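Local coordinates for protein argonaute (PDB 5G5S) that uses short single-stranded DNA guides to bind complementary target strands and slices the target DNA, which may defend the cell against invading genetic elements, at residues Lys24-Tyr29 and Ser59-Tyr64; Gly49-Asn54 and Glu101-Gly106; Asp365-Asp370 and Ile433-Tyr438; Phe407-Ile412 and Asp442-Leu447. All blocks are in the same frame, centred on the assembly; numbering follows the deposited sequence.

Contact 1: Lys24-Tyr29 and Ser59-Tyr64; sequences KEVHFY and SFVLPY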
loop_
_atom_site.group_PDB
_atom_site.type_symbol
_atom_site.label_atom_id
_atom_site.label_comp_id
_atom_site.label_asym_id
_atom_site.label_seq_id
_atom_site.Cartn_x
_atom_site.Cartn_y
_atom_site.Cartn_z
ATOM N N LYS A 24 -30.964 -13.231 18.823
ATOM C CA LYS A 24 -30.822 -14.404 19.692
ATOM C C LYS A 24 -30.528 -15.656 18.851
ATOM O O LYS A 24 -29.719 -16.506 19.250
ATOM C CB LYS A 24 -32.088 -14.607 20.550
ATOM C CG LYS A 24 -32.077 -13.811 21.841
ATOM N N GLU A 25 -31.183 -15.742 17.677
ATOM C CA GLU A 25 -31.075 -16.870 16.770
ATOM C C GLU A 25 -30.801 -16.479 15.323
ATOM O O GLU A 25 -31.127 -15.369 14.900
ATOM C CB GLU A 25 -32.373 -17.707 16.823
ATOM C CG GLU A 25 -32.516 -18.585 18.052
ATOM C CD GLU A 25 -33.877 -19.228 18.230
ATOM O OE1 GLU A 25 -34.516 -19.591 17.215
ATOM O OE2 GLU A 25 -34.293 -19.399 19.398
ATOM N N VAL A 26 -30.227 -17.431 14.563
ATOM C CA VAL A 26 -29.992 -17.344 13.121
ATOM C C VAL A 26 -30.909 -18.367 12.434
ATOM O O VAL A 26 -31.212 -19.426 12.999
ATOM C CB VAL A 26 -28.513 -17.418 12.670
ATOM C CG1 VAL A 26 -27.700 -16.294 13.293
ATOM C CG2 VAL A 26 -27.886 -18.781 12.951
ATOM N N HIS A 27 -31.410 -18.019 11.255
ATOM C CA HIS A 27 -32.385 -18.860 10.586
ATOM C C HIS A 27 -31.990 -19.244 9.173
ATOM O O HIS A 27 -31.617 -18.387 8.368
ATOM C CB HIS A 27 -33.769 -18.201 10.676
ATOM C CG HIS A 27 -34.084 -17.734 12.062
ATOM N ND1 HIS A 27 -34.681 -18.578 12.989
ATOM C CD2 HIS A 27 -33.769 -16.568 12.674
ATOM C CE1 HIS A 27 -34.756 -17.878 14.111
ATOM N NE2 HIS A 27 -34.215 -16.666 13.970
ATOM N N PHE A 28 -32.042 -20.553 8.893
ATOM C CA PHE A 28 -31.673 -21.134 7.605
ATOM C C PHE A 28 -32.871 -21.248 6.686
ATOM O O PHE A 28 -33.925 -21.743 7.094
ATOM C CB PHE A 28 -30.949 -22.484 7.790
ATOM C CG PHE A 28 -29.676 -22.338 8.588
ATOM C CD1 PHE A 28 -28.483 -21.979 7.966
ATOM C CD2 PHE A 28 -29.682 -22.489 9.971
ATOM C CE1 PHE A 28 -27.311 -21.804 8.710
ATOM C CE2 PHE A 28 -28.516 -22.295 10.717
ATOM C CZ PHE A 28 -27.339 -21.950 10.083
ATOM N N TYR A 29 -32.711 -20.736 5.455
ATOM C CA TYR A 29 -33.733 -20.731 4.414
ATOM C C TYR A 29 -33.148 -21.112 3.065
ATOM O O TYR A 29 -31.942 -20.999 2.855
ATOM C CB TYR A 29 -34.382 -19.339 4.289
ATOM C CG TYR A 29 -35.103 -18.855 5.527
ATOM C CD1 TYR A 29 -36.402 -19.267 5.806
ATOM C CD2 TYR A 29 -34.516 -17.927 6.381
ATOM C CE1 TYR A 29 -37.079 -18.813 6.935
ATOM C CE2 TYR A 29 -35.186 -17.458 7.510
ATOM C CZ TYR A 29 -36.463 -17.917 7.791
ATOM O OH TYR A 29 -37.131 -17.476 8.908
ATOM N N SER A 59 -29.446 -21.793 -0.790
ATOM C CA SER A 59 -29.580 -21.773 0.659
ATOM C C SER A 59 -28.794 -20.619 1.244
ATOM O O SER A 59 -27.729 -20.256 0.732
ATOM C CB SER A 59 -29.139 -23.101 1.267
ATOM O OG SER A 59 -27.789 -23.390 0.942
ATOM N N PHE A 60 -29.342 -20.032 2.312
ATOM C CA PHE A 60 -28.778 -18.871 2.986
ATOM C C PHE A 60 -29.143 -18.856 4.472
ATOM O O PHE A 60 -29.893 -19.717 4.933
ATOM C CB PHE A 60 -29.227 -17.567 2.272
ATOM C CG PHE A 60 -30.721 -17.320 2.197
ATOM C CD1 PHE A 60 -31.518 -18.018 1.294
ATOM C CD2 PHE A 60 -31.323 -16.353 2.992
ATOM C CE1 PHE A 60 -32.896 -17.795 1.229
ATOM C CE2 PHE A 60 -32.703 -16.124 2.920
ATOM C CZ PHE A 60 -33.477 -16.837 2.029
ATOM N N VAL A 61 -28.576 -17.894 5.220
ATOM C CA VAL A 61 -28.823 -17.715 6.649
ATOM C C VAL A 61 -29.164 -16.246 6.925
ATOM O O VAL A 61 -28.491 -15.353 6.414
ATOM C CB VAL A 61 -27.681 -18.286 7.550
ATOM C CG1 VAL A 61 -26.331 -17.621 7.269
ATOM C CG2 VAL A 61 -28.039 -18.207 9.035
ATOM N N LEU A 62 -30.247 -16.012 7.681
ATOM C CA LEU A 62 -30.705 -14.674 8.053
ATOM C C LEU A 62 -30.564 -14.457 9.565
ATOM O O LEU A 62 -30.782 -15.400 10.338
ATOM C CB LEU A 62 -32.168 -14.429 7.623
ATOM C CG LEU A 62 -32.477 -14.330 6.124
ATOM C CD1 LEU A 62 -33.966 -14.261 5.895
ATOM C CD2 LEU A 62 -31.788 -13.131 5.464
ATOM N N PRO A 63 -30.237 -13.219 10.014
ATOM C CA PRO A 63 -30.126 -12.973 11.465
ATOM C C PRO A 63 -31.482 -12.816 12.172
ATOM O O PRO A 63 -31.527 -12.515 13.365
ATOM C CB PRO A 63 -29.294 -11.695 11.534
ATOM C CG PRO A 63 -29.613 -10.973 10.271
ATOM C CD PRO A 63 -29.941 -11.998 9.232
ATOM N N TYR A 64 -32.581 -13.018 11.433
ATOM C CA TYR A 64 -33.950 -12.869 11.919
ATOM C C TYR A 64 -34.887 -13.847 11.220
ATOM O O TYR A 64 -34.544 -14.411 10.172
ATOM C CB TYR A 64 -34.444 -11.417 11.704
ATOM C CG TYR A 64 -34.326 -10.935 10.274
ATOM C CD1 TYR A 64 -33.137 -10.388 9.798
ATOM C CD2 TYR A 64 -35.390 -11.055 9.386
ATOM C CE1 TYR A 64 -33.007 -9.979 8.474
ATOM C CE2 TYR A 64 -35.277 -10.635 8.062
ATOM C CZ TYR A 64 -34.082 -10.095 7.613
ATOM O OH TYR A 64 -33.956 -9.672 6.318
#
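His27 and Tyr29 pair with Leu62 and Phe60 in an antiparallel ladder between two inner strands of the four-stranded sheet of the N-terminal domain. Four backbone bonds tie them two by two: His27 N to Leu62 O and Leu62 N to His27 O, both 2.8 Å, then Tyr29 N to Phe60 O and Phe60 N to Tyr29 O, all close to straight. Between these rungs Phe28 and Val61 form the non-hydrogen-bonded pair. Their side chains run side by side on the opposite face of the sheet, and Val61 CG2 sits over the Phe28 ring, 4.0 Å from its centroid. Val26 joins the same face, its CB 3.7 Å from Val61 CG2; Leu103 of helix 97-111 covers both valines.

The other face is also close-packed at the Tyr29 end, where Leu62 CD1 reaches Tyr29 CD2 at 3.7 Å. Ile84 of strand 84-91 touches both Tyr29 and Phe60. Toward Glu25 the pairing gives out: Glu25 O and Pro63 O, two acceptors, face each other at 3.3 Å, and the Glu25 carboxylate turns off from the partner strand, on a partly exposed residue. His27 CD2 lies 3.3 Å from Tyr64 C, while His27 ND1 bonds to Ser89. Phe60 CG lies between its own backbone N and carbonyl carbon (chi1 59°), and the ring takes Tyr29 CB over one face, with Phe60 CZ 3.5 Å from that CB.

Contact 2: Gly49-Asn54 and Glu101-Gly106; sequences GGMIIN and EKLVRG
Met51 and Leu103 meet where the edge strand of the N-terminal sheet leans on helix 97-111. Met51 CB lies 4.2 Å from Leu103 CD2, a loose apolar touch. CG stands anti to the backbone N (chi1 -164°), and CG and SD carry the chain on, extended (chi2 -175°). A bend at chi3 (-60°) then sets the terminal CE, which ends 3.5 Å from Lys102 CB, tighter than an ordinary van der Waals contact. The methionine thus presses on the root of the lysine, whose amine turns away to the carbonyl of Glu98 and, weakly, to Glu101 OE1.

At the other end two glycines let the backbones come together, with Gly49 CA 3.5 Å from Gly106 CA. Their CA hydrogens point at each other's carbonyls, Gly49 CA to Gly106 O at 3.6 Å and Gly106 CA to Gly49 O at 3.5 Å. Leu103 CD2 fills in beside them, 3.9 Å from Gly49 O. Gly106 lies about one turn before Lys109, which contacts the guide DNA.

Met51 is also bonded through its backbone to Val61 on strand 59-62, and Leu103 reaches across to Val61 and to Val26 of strand 25-31. The helix therefore packs over several strands of the sheet.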
loop_
_atom_site.group_PDB
_atom_site.type_symbol
_atom_site.label_atom_id
_atom_site.label_comp_id
_atom_site.label_asym_id
_atom_site.label_seq_id
_atom_site.Cartn_x
_atom_site.Cartn_y
_atom_site.Cartn_z
ATOM N N GLY A 49 -29.604 -8.489 4.957
ATOM C CA GLY A 49 -28.623 -8.778 6.000
ATOM C C GLY A 49 -28.207 -10.224 6.218
ATOM O O GLY A 49 -27.705 -10.564 7.295
ATOM N N GLY A 50 -28.377 -11.054 5.190
ATOM C CA GLY A 50 -28.040 -12.470 5.229
ATOM C C GLY A 50 -26.697 -12.850 4.640
ATOM O O GLY A 50 -25.875 -11.984 4.320
ATOM N N MET A 51 -26.478 -14.168 4.490
ATOM C CA MET A 51 -25.247 -14.759 3.971
ATOM C C MET A 51 -25.543 -16.089 3.274
ATOM O O MET A 51 -26.281 -16.914 3.824
ATOM C CB MET A 51 -24.273 -14.988 5.127
ATOM C CG MET A 51 -22.856 -15.229 4.688
ATOM S SD MET A 51 -21.770 -15.641 6.071
ATOM C CE MET A 51 -21.928 -14.174 7.070
ATOM N N ILE A 52 -24.925 -16.317 2.098
ATOM C CA ILE A 52 -25.110 -17.539 1.304
ATOM C C ILE A 52 -24.410 -18.759 1.932
ATOM O O ILE A 52 -23.226 -18.681 2.264
ATOM C CB ILE A 52 -24.670 -17.332 -0.185
ATOM C CG1 ILE A 52 -25.474 -16.212 -0.867
ATOM C CG2 ILE A 52 -24.751 -18.638 -0.995
ATOM C CD1 ILE A 52 -24.855 -15.645 -2.129
ATOM N N ILE A 53 -25.135 -19.893 2.038
ATOM C CA ILE A 53 -24.588 -21.165 2.510
ATOM C C ILE A 53 -24.075 -21.922 1.280
ATOM O O ILE A 53 -22.881 -22.219 1.190
ATOM C CB ILE A 53 -25.619 -21.983 3.348
ATOM C CG1 ILE A 53 -26.101 -21.209 4.612
ATOM C CG2 ILE A 53 -25.104 -23.392 3.691
ATOM C CD1 ILE A 53 -25.019 -20.719 5.601
ATOM N N ASN A 54 -24.983 -22.216 0.331
ATOM C CA ASN A 54 -24.683 -22.896 -0.927
ATOM C C ASN A 54 -25.416 -22.172 -2.054
ATOM O O ASN A 54 -26.623 -21.920 -1.941
ATOM C CB ASN A 54 -25.101 -24.372 -0.867
ATOM C CG ASN A 54 -24.430 -25.242 -1.907
ATOM O OD1 ASN A 54 -24.588 -25.053 -3.121
ATOM N ND2 ASN A 54 -23.670 -26.227 -1.448
ATOM N N GLU A 101 -20.466 -12.308 13.443
ATOM C CA GLU A 101 -20.158 -10.858 13.325
ATOM C C GLU A 101 -20.913 -10.245 12.126
ATOM O O GLU A 101 -21.566 -9.202 12.261
ATOM C CB GLU A 101 -18.651 -10.628 13.095
ATOM C CG GLU A 101 -17.756 -10.888 14.290
ATOM C CD GLU A 101 -16.277 -11.077 13.978
ATOM O OE1 GLU A 101 -15.920 -11.095 12.777
ATOM O OE2 GLU A 101 -15.477 -11.221 14.936
ATOM N N LYS A 102 -20.834 -10.916 10.963
ATOM C CA LYS A 102 -21.476 -10.458 9.732
ATOM C C LYS A 102 -22.989 -10.512 9.792
ATOM O O LYS A 102 -23.648 -9.648 9.209
ATOM C CB LYS A 102 -20.931 -11.190 8.495
ATOM C CG LYS A 102 -19.652 -10.574 7.963
ATOM C CD LYS A 102 -18.451 -11.459 8.209
ATOM C CE LYS A 102 -17.277 -10.690 8.770
ATOM N NZ LYS A 102 -16.269 -11.588 9.398
ATOM N N LEU A 103 -23.542 -11.506 10.509
ATOM C CA LEU A 103 -24.992 -11.619 10.665
ATOM C C LEU A 103 -25.536 -10.529 11.583
ATOM O O LEU A 103 -26.575 -9.958 11.281
ATOM C CB LEU A 103 -25.447 -13.040 11.051
ATOM C CG LEU A 103 -25.270 -14.124 9.951
ATOM C CD1 LEU A 103 -25.542 -15.490 10.481
ATOM C CD2 LEU A 103 -26.166 -13.877 8.745
ATOM N N VAL A 104 -24.776 -10.151 12.625
ATOM C CA VAL A 104 -25.135 -9.051 13.541
ATOM C C VAL A 104 -25.103 -7.726 12.754
ATOM O O VAL A 104 -25.989 -6.885 12.941
ATOM C CB VAL A 104 -24.247 -9.014 14.818
ATOM C CG1 VAL A 104 -24.532 -7.782 15.674
ATOM C CG2 VAL A 104 -24.424 -10.278 15.643
ATOM N N ARG A 105 -24.106 -7.572 11.839
ATOM C CA ARG A 105 -23.959 -6.398 10.970
ATOM C C ARG A 105 -25.165 -6.284 10.061
ATOM O O ARG A 105 -25.759 -5.207 9.974
ATOM C CB ARG A 105 -22.655 -6.458 10.152
ATOM C CG ARG A 105 -22.252 -5.111 9.563
ATOM C CD ARG A 105 -21.261 -5.275 8.435
ATOM N NE ARG A 105 -20.699 -3.992 8.013
ATOM C CZ ARG A 105 -21.201 -3.227 7.048
ATOM N NH1 ARG A 105 -22.297 -3.600 6.395
ATOM N NH2 ARG A 105 -20.615 -2.079 6.730
ATOM N N GLY A 106 -25.543 -7.400 9.436
ATOM C CA GLY A 106 -26.714 -7.462 8.572
ATOM C C GLY A 106 -28.008 -7.155 9.309
ATOM O O GLY A 106 -28.913 -6.525 8.754
#

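Contact 3: Asp365-Asp370 and Ile433-Tyr438; sequences DEEIKD and IGKEKY
Glu367 OE1 is gripped by two lysines, Lys435 and Lys437, in a small salt-bridge network. Lys435 NZ approaches from above the carboxylate plane at 3.1 Å from OE1. Lys437 NZ is modelled 2.5 Å from the same oxygen, short enough for the exact length to be doubtful. Whatever that length, two lysine charges this near would probably favour the ionised carboxylate. Lys437 also comes tip to tip with Asp365, its CE 3.4 Å from Asp365 OD2, although its nitrogen stays beyond salt-bridge range of that carboxylate.

Beneath the charges is an apolar layer. Ile368 CD1 packs on Ile433 CG2 at 3.8 Å. Ile368 CG2 lies 3.9 Å from Lys435 CB, the side chains of Ile368 and Lys435 sliding past each other in opposite directions.

What positions this shell is Asp365. Its N donates to Ile433 O at 3.0 Å, and its OD1 accepts from Glu367 N at 3.2 Å, an Asx turn at the start of the 3-10 segment 366-370. Asp365 OD2 is bonded by the hydroxyl of Tyr444, which also bonds Lys435 N, linking both chain segments.

All this sits at the C-terminal ends of the neighbouring strands 357-365 and 428-434 in the parallel sheet of the Mid domain, a Rossmann-like fold. Trp463 of helix 463-467 touches Ile368 and Ile433, and helix 372-390 follows the 3-10 segment.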
loop_
_atom_site.group_PDB
_atom_site.type_symbol
_atom_site.label_atom_id
_atom_site.label_comp_id
_atom_site.label_asym_id
_atom_site.label_seq_id
_atom_site.Cartn_x
_atom_site.Cartn_y
_atom_site.Cartn_z
ATOM N N ASP A 365 18.097 22.068 -10.485
ATOM C CA ASP A 365 16.920 22.777 -10.998
ATOM C C ASP A 365 17.318 24.228 -11.295
ATOM O O ASP A 365 17.967 24.857 -10.455
ATOM C CB ASP A 365 15.781 22.723 -9.962
ATOM C CG ASP A 365 14.426 23.150 -10.488
ATOM O OD1 ASP A 365 14.196 24.367 -10.615
ATOM O OD2 ASP A 365 13.581 22.269 -10.725
ATOM N N GLU A 366 16.970 24.737 -12.503
ATOM C CA GLU A 366 17.272 26.100 -12.979
ATOM C C GLU A 366 16.887 27.192 -11.978
ATOM O O GLU A 366 17.642 28.146 -11.800
ATOM C CB GLU A 366 16.574 26.375 -14.321
ATOM C CG GLU A 366 17.345 25.901 -15.539
ATOM C CD GLU A 366 16.710 26.245 -16.874
ATOM O OE1 GLU A 366 16.325 27.420 -17.073
ATOM O OE2 GLU A 366 16.638 25.344 -17.741
ATOM N N GLU A 367 15.721 27.034 -11.320
ATOM C CA GLU A 367 15.153 27.965 -10.341
ATOM C C GLU A 367 15.997 28.180 -9.073
ATOM O O GLU A 367 15.776 29.166 -8.366
ATOM C CB GLU A 367 13.707 27.572 -9.985
ATOM C CG GLU A 367 12.734 27.659 -11.153
ATOM C CD GLU A 367 11.309 28.034 -10.790
ATOM O OE1 GLU A 367 10.687 27.317 -9.971
ATOM O OE2 GLU A 367 10.805 29.039 -11.344
ATOM N N ILE A 368 16.961 27.279 -8.792
ATOM C CA ILE A 368 17.839 27.379 -7.615
ATOM C C ILE A 368 19.330 27.657 -7.950
ATOM O O ILE A 368 20.196 27.495 -7.084
ATOM C CB ILE A 368 17.620 26.220 -6.592
ATOM C CG1 ILE A 368 17.795 24.824 -7.241
ATOM C CG2 ILE A 368 16.260 26.361 -5.889
ATOM C CD1 ILE A 368 18.163 23.700 -6.304
ATOM N N LYS A 369 19.605 28.132 -9.186
ATOM C CA LYS A 369 20.938 28.439 -9.726
ATOM C C LYS A 369 21.800 29.413 -8.914
ATOM O O LYS A 369 23.026 29.362 -9.035
ATOM C CB LYS A 369 20.838 28.918 -11.185
ATOM N N ASP A 370 21.177 30.306 -8.110
ATOM C CA ASP A 370 21.886 31.312 -7.296
ATOM C C ASP A 370 22.739 30.673 -6.205
ATOM O O ASP A 370 23.792 31.212 -5.854
ATOM C CB ASP A 370 20.910 32.309 -6.640
ATOM C CG ASP A 370 19.641 32.587 -7.416
ATOM O OD1 ASP A 370 18.749 31.699 -7.437
ATOM O OD2 ASP A 370 19.516 33.706 -7.969
ATOM N N ILE A 433 18.891 17.721 -7.582
ATOM C CA ILE A 433 18.718 18.768 -6.573
ATOM C C ILE A 433 17.555 19.652 -7.054
ATOM O O ILE A 433 17.672 20.354 -8.067
ATOM C CB ILE A 433 20.024 19.592 -6.327
ATOM C CG1 ILE A 433 21.328 18.728 -6.339
ATOM C CG2 ILE A 433 19.906 20.503 -5.088
ATOM C CD1 ILE A 433 21.515 17.714 -5.204
ATOM N N GLY A 434 16.434 19.562 -6.348
ATOM C CA GLY A 434 15.227 20.304 -6.683
ATOM C C GLY A 434 14.713 21.214 -5.590
ATOM O O GLY A 434 15.381 21.412 -4.572
ATOM N N LYS A 435 13.516 21.776 -5.810
ATOM C CA LYS A 435 12.846 22.695 -4.883
ATOM C C LYS A 435 11.351 22.383 -4.720
ATOM O O LYS A 435 10.791 21.648 -5.537
ATOM C CB LYS A 435 13.091 24.171 -5.274
ATOM C CG LYS A 435 12.648 24.559 -6.681
ATOM C CD LYS A 435 12.427 26.059 -6.804
ATOM C CE LYS A 435 10.965 26.425 -6.691
ATOM N NZ LYS A 435 10.743 27.875 -6.911
ATOM N N GLU A 436 10.717 22.916 -3.653
ATOM C CA GLU A 436 9.298 22.691 -3.365
ATOM C C GLU A 436 8.387 23.337 -4.410
ATOM O O GLU A 436 8.217 24.558 -4.432
ATOM C CB GLU A 436 8.935 23.110 -1.922
ATOM C CG GLU A 436 7.535 22.705 -1.465
ATOM C CD GLU A 436 7.176 21.234 -1.570
ATOM O OE1 GLU A 436 7.878 20.397 -0.959
ATOM O OE2 GLU A 436 6.173 20.920 -2.249
ATOM N N LYS A 437 7.898 22.499 -5.316
ATOM C CA LYS A 437 7.000 22.898 -6.386
ATOM C C LYS A 437 5.589 22.350 -6.201
ATOM O O LYS A 437 4.784 22.414 -7.125
ATOM C CB LYS A 437 7.544 22.433 -7.733
ATOM C CG LYS A 437 8.883 23.032 -8.115
ATOM C CD LYS A 437 9.263 22.627 -9.527
ATOM C CE LYS A 437 10.497 23.367 -10.013
ATOM N NZ LYS A 437 10.243 24.822 -10.192
ATOM N N TYR A 438 5.313 21.763 -5.039
ATOM C CA TYR A 438 3.990 21.202 -4.744
ATOM C C TYR A 438 3.547 20.128 -5.739
ATOM O O TYR A 438 4.211 19.107 -5.890
ATOM C CB TYR A 438 2.936 22.289 -4.502
ATOM C CG TYR A 438 3.336 23.215 -3.379
ATOM C CD1 TYR A 438 3.295 22.793 -2.059
ATOM C CD2 TYR A 438 3.784 24.501 -3.639
ATOM C CE1 TYR A 438 3.675 23.631 -1.028
ATOM C CE2 TYR A 438 4.164 25.346 -2.615
ATOM C CZ TYR A 438 4.108 24.906 -1.314
ATOM O OH TYR A 438 4.485 25.748 -0.297
#

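Contact 4: Phe407-Ile412 and Asp442-Leu447; sequences FSTDDI and DYYEIL
Phe407, Thr409 and Ile412 make a buried, almost wholly apolar contact with one side of helix 442-452, in the Rossmann-like Mid domain. The helix belongs to a beta-alpha-beta crossover, joining parallel strands 428-434 and 456-462, while residues 407-412 run from the end of edge strand 397-407 through a loop into helix 412-420. Side chains do most of the work; two backbone carbonyls, Thr409 O and Tyr443 O, take part through van der Waals contact.

Phe407 meets the helix with its ring. It touches the Tyr444 ring rim to rim, Phe407 CZ 3.5 Å from Tyr444 CE1, with the planes at 87°. Leu447 CD2 makes a CH-pi contact over one face of the Phe407 ring, almost above its centre, 3.9 Å from the centroid. Ile432 of strand 428-434 touches all three of these side chains, binding the group to the sheet.

Thr409 wedges between the two tyrosines. Its methyl CG2 lies over the Tyr444 ring, 4.2 Å from the centroid, and its CB meets Tyr443 CB at 3.8 Å.

Further along, Ile412, the first residue of its helix, uses both branches. CG2 touches Leu447 CD1 and Ile446 CG2, each at 3.8 Å, and CD1 rests 3.6 Å from Tyr443 O, a carbonyl already bonded within the helix to Leu447 N. Leu177 of helix 175-179 also packs on Tyr443. On the ring of that tyrosine the Thr409 carbonyl stands over one face, off centre, with Thr409 O 3.4 Å from Tyr443 CD1.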
loop_
_atom_site.group_PDB
_atom_site.type_symbol
_atom_site.label_atom_id
_atom_site.label_comp_id
_atom_site.label_asym_id
_atom_site.label_seq_id
_atom_site.Cartn_x
_atom_site.Cartn_y
_atom_site.Cartn_z
ATOM N N PHE A 407 18.500 21.914 -15.351
ATOM C CA PHE A 407 17.246 21.480 -15.967
ATOM C C PHE A 407 16.055 22.325 -15.490
ATOM O O PHE A 407 16.121 22.961 -14.432
ATOM C CB PHE A 407 16.991 19.971 -15.704
ATOM C CG PHE A 407 16.537 19.605 -14.306
ATOM C CD1 PHE A 407 17.461 19.310 -13.312
ATOM C CD2 PHE A 407 15.183 19.543 -13.989
ATOM C CE1 PHE A 407 17.040 18.974 -12.021
ATOM C CE2 PHE A 407 14.763 19.227 -12.692
ATOM C CZ PHE A 407 15.695 18.940 -11.718
ATOM N N SER A 408 14.953 22.281 -16.254
ATOM C CA SER A 408 13.692 22.948 -15.928
ATOM C C SER A 408 12.578 21.888 -15.865
ATOM O O SER A 408 12.582 20.954 -16.672
ATOM C CB SER A 408 13.364 24.003 -16.981
ATOM O OG SER A 408 12.113 24.625 -16.736
ATOM N N THR A 409 11.628 22.031 -14.916
ATOM C CA THR A 409 10.505 21.089 -14.772
ATOM C C THR A 409 9.498 21.250 -15.901
ATOM O O THR A 409 8.740 20.319 -16.190
ATOM C CB THR A 409 9.853 21.172 -13.391
ATOM O OG1 THR A 409 9.456 22.519 -13.121
ATOM C CG2 THR A 409 10.737 20.603 -12.288
ATOM N N ASP A 410 9.522 22.429 -16.557
ATOM C CA ASP A 410 8.689 22.776 -17.705
ATOM C C ASP A 410 9.142 22.020 -18.963
ATOM O O ASP A 410 8.314 21.771 -19.841
ATOM C CB ASP A 410 8.699 24.297 -17.938
ATOM C CG ASP A 410 7.817 25.117 -17.004
ATOM O OD1 ASP A 410 7.160 24.517 -16.118
ATOM O OD2 ASP A 410 7.766 26.357 -17.175
ATOM N N ASP A 411 10.447 21.654 -19.051
ATOM C CA ASP A 411 10.983 20.877 -20.174
ATOM C C ASP A 411 11.885 19.698 -19.751
ATOM O O ASP A 411 13.113 19.767 -19.863
ATOM C CB ASP A 411 11.557 21.753 -21.318
ATOM C CG ASP A 411 12.973 22.280 -21.131
ATOM O OD1 ASP A 411 13.212 23.002 -20.143
ATOM O OD2 ASP A 411 13.842 21.964 -21.976
ATOM N N ILE A 412 11.250 18.612 -19.246
ATOM C CA ILE A 412 11.948 17.385 -18.835
ATOM C C ILE A 412 12.556 16.720 -20.082
ATOM O O ILE A 412 13.730 16.342 -20.054
ATOM C CB ILE A 412 11.043 16.418 -17.990
ATOM C CG1 ILE A 412 10.580 17.047 -16.638
ATOM C CG2 ILE A 412 11.694 15.046 -17.768
ATOM C CD1 ILE A 412 11.692 17.439 -15.580
ATOM N N ASP A 442 5.844 16.149 -9.089
ATOM C CA ASP A 442 5.685 14.961 -9.923
ATOM C C ASP A 442 6.582 15.006 -11.166
ATOM O O ASP A 442 6.920 13.947 -11.695
ATOM C CB ASP A 442 4.208 14.744 -10.293
ATOM C CG ASP A 442 3.368 14.150 -9.167
ATOM O OD1 ASP A 442 3.915 13.345 -8.369
ATOM O OD2 ASP A 442 2.158 14.457 -9.105
ATOM N N TYR A 443 7.000 16.225 -11.606
ATOM C CA TYR A 443 7.918 16.410 -12.731
ATOM C C TYR A 443 9.296 15.840 -12.382
ATOM O O TYR A 443 9.983 15.335 -13.265
ATOM C CB TYR A 443 8.021 17.887 -13.153
ATOM C CG TYR A 443 6.855 18.404 -13.975
ATOM C CD1 TYR A 443 6.576 17.882 -15.236
ATOM C CD2 TYR A 443 6.082 19.474 -13.529
ATOM C CE1 TYR A 443 5.520 18.368 -16.004
ATOM C CE2 TYR A 443 5.032 19.980 -14.295
ATOM C CZ TYR A 443 4.757 19.428 -15.537
ATOM O OH TYR A 443 3.720 19.925 -16.295
ATOM N N TYR A 444 9.675 15.871 -11.086
ATOM C CA TYR A 444 10.923 15.279 -10.591
ATOM C C TYR A 444 10.860 13.758 -10.694
ATOM O O TYR A 444 11.869 13.125 -11.004
ATOM C CB TYR A 444 11.225 15.715 -9.146
ATOM C CG TYR A 444 11.571 17.185 -8.989
ATOM C CD1 TYR A 444 12.605 17.763 -9.725
ATOM C CD2 TYR A 444 10.926 17.975 -8.042
ATOM C CE1 TYR A 444 12.936 19.111 -9.572
ATOM C CE2 TYR A 444 11.270 19.314 -7.858
ATOM C CZ TYR A 444 12.265 19.880 -8.637
ATOM O OH TYR A 444 12.603 21.196 -8.467
ATOM N N GLU A 445 9.661 13.180 -10.470
ATOM C CA GLU A 445 9.398 11.739 -10.593
ATOM C C GLU A 445 9.404 11.352 -12.087
ATOM O O GLU A 445 9.851 10.255 -12.435
ATOM C CB GLU A 445 8.056 11.364 -9.929
ATOM C CG GLU A 445 8.024 11.496 -8.410
ATOM C CD GLU A 445 8.996 10.616 -7.649
ATOM O OE1 GLU A 445 9.125 9.417 -7.991
ATOM O OE2 GLU A 445 9.642 11.137 -6.712
ATOM N N ILE A 446 8.924 12.272 -12.964
ATOM C CA ILE A 446 8.944 12.106 -14.427
ATOM C C ILE A 446 10.400 12.027 -14.877
ATOM O O ILE A 446 10.738 11.156 -15.676
ATOM C CB ILE A 446 8.125 13.215 -15.174
ATOM C CG1 ILE A 446 6.606 13.044 -14.963
ATOM C CG2 ILE A 446 8.464 13.325 -16.673
ATOM C CD1 ILE A 446 6.063 11.630 -15.255
ATOM N N LEU A 447 11.262 12.899 -14.307
ATOM C CA LEU A 447 12.693 12.938 -14.593
ATOM C C LEU A 447 13.377 11.622 -14.225
ATOM O O LEU A 447 14.106 11.091 -15.045
ATOM C CB LEU A 447 13.385 14.149 -13.922
ATOM C CG LEU A 447 14.851 14.422 -14.342
ATOM C CD1 LEU A 447 14.945 14.839 -15.798
ATOM C CD2 LEU A 447 15.497 15.469 -13.457
#

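In the fold
The four contacts form two pairs on opposite sides of the molecule, with contacts 1 and 3 centred 64 Å apart. Contacts 1 and 2 share the N-terminal sheet: the first is buried strand pairing, the second a partly buried strand-to-helix touch resting on methionine, leucine and bare glycine backbone. Strands 51-54 and 59-62 are neighbours, joined by Val61 N to Met51 O at 2.9 Å. Contacts 3 and 4 share the parallel Mid sheet. Contact 4 is its buried aromatic and aliphatic packing, whereas contact 3, at the strand ends and partly open, adds a salt-bridge network to a backbone bond and isoleucine packing. They meet through Glu366 N to Phe407 O at 2.8 Å.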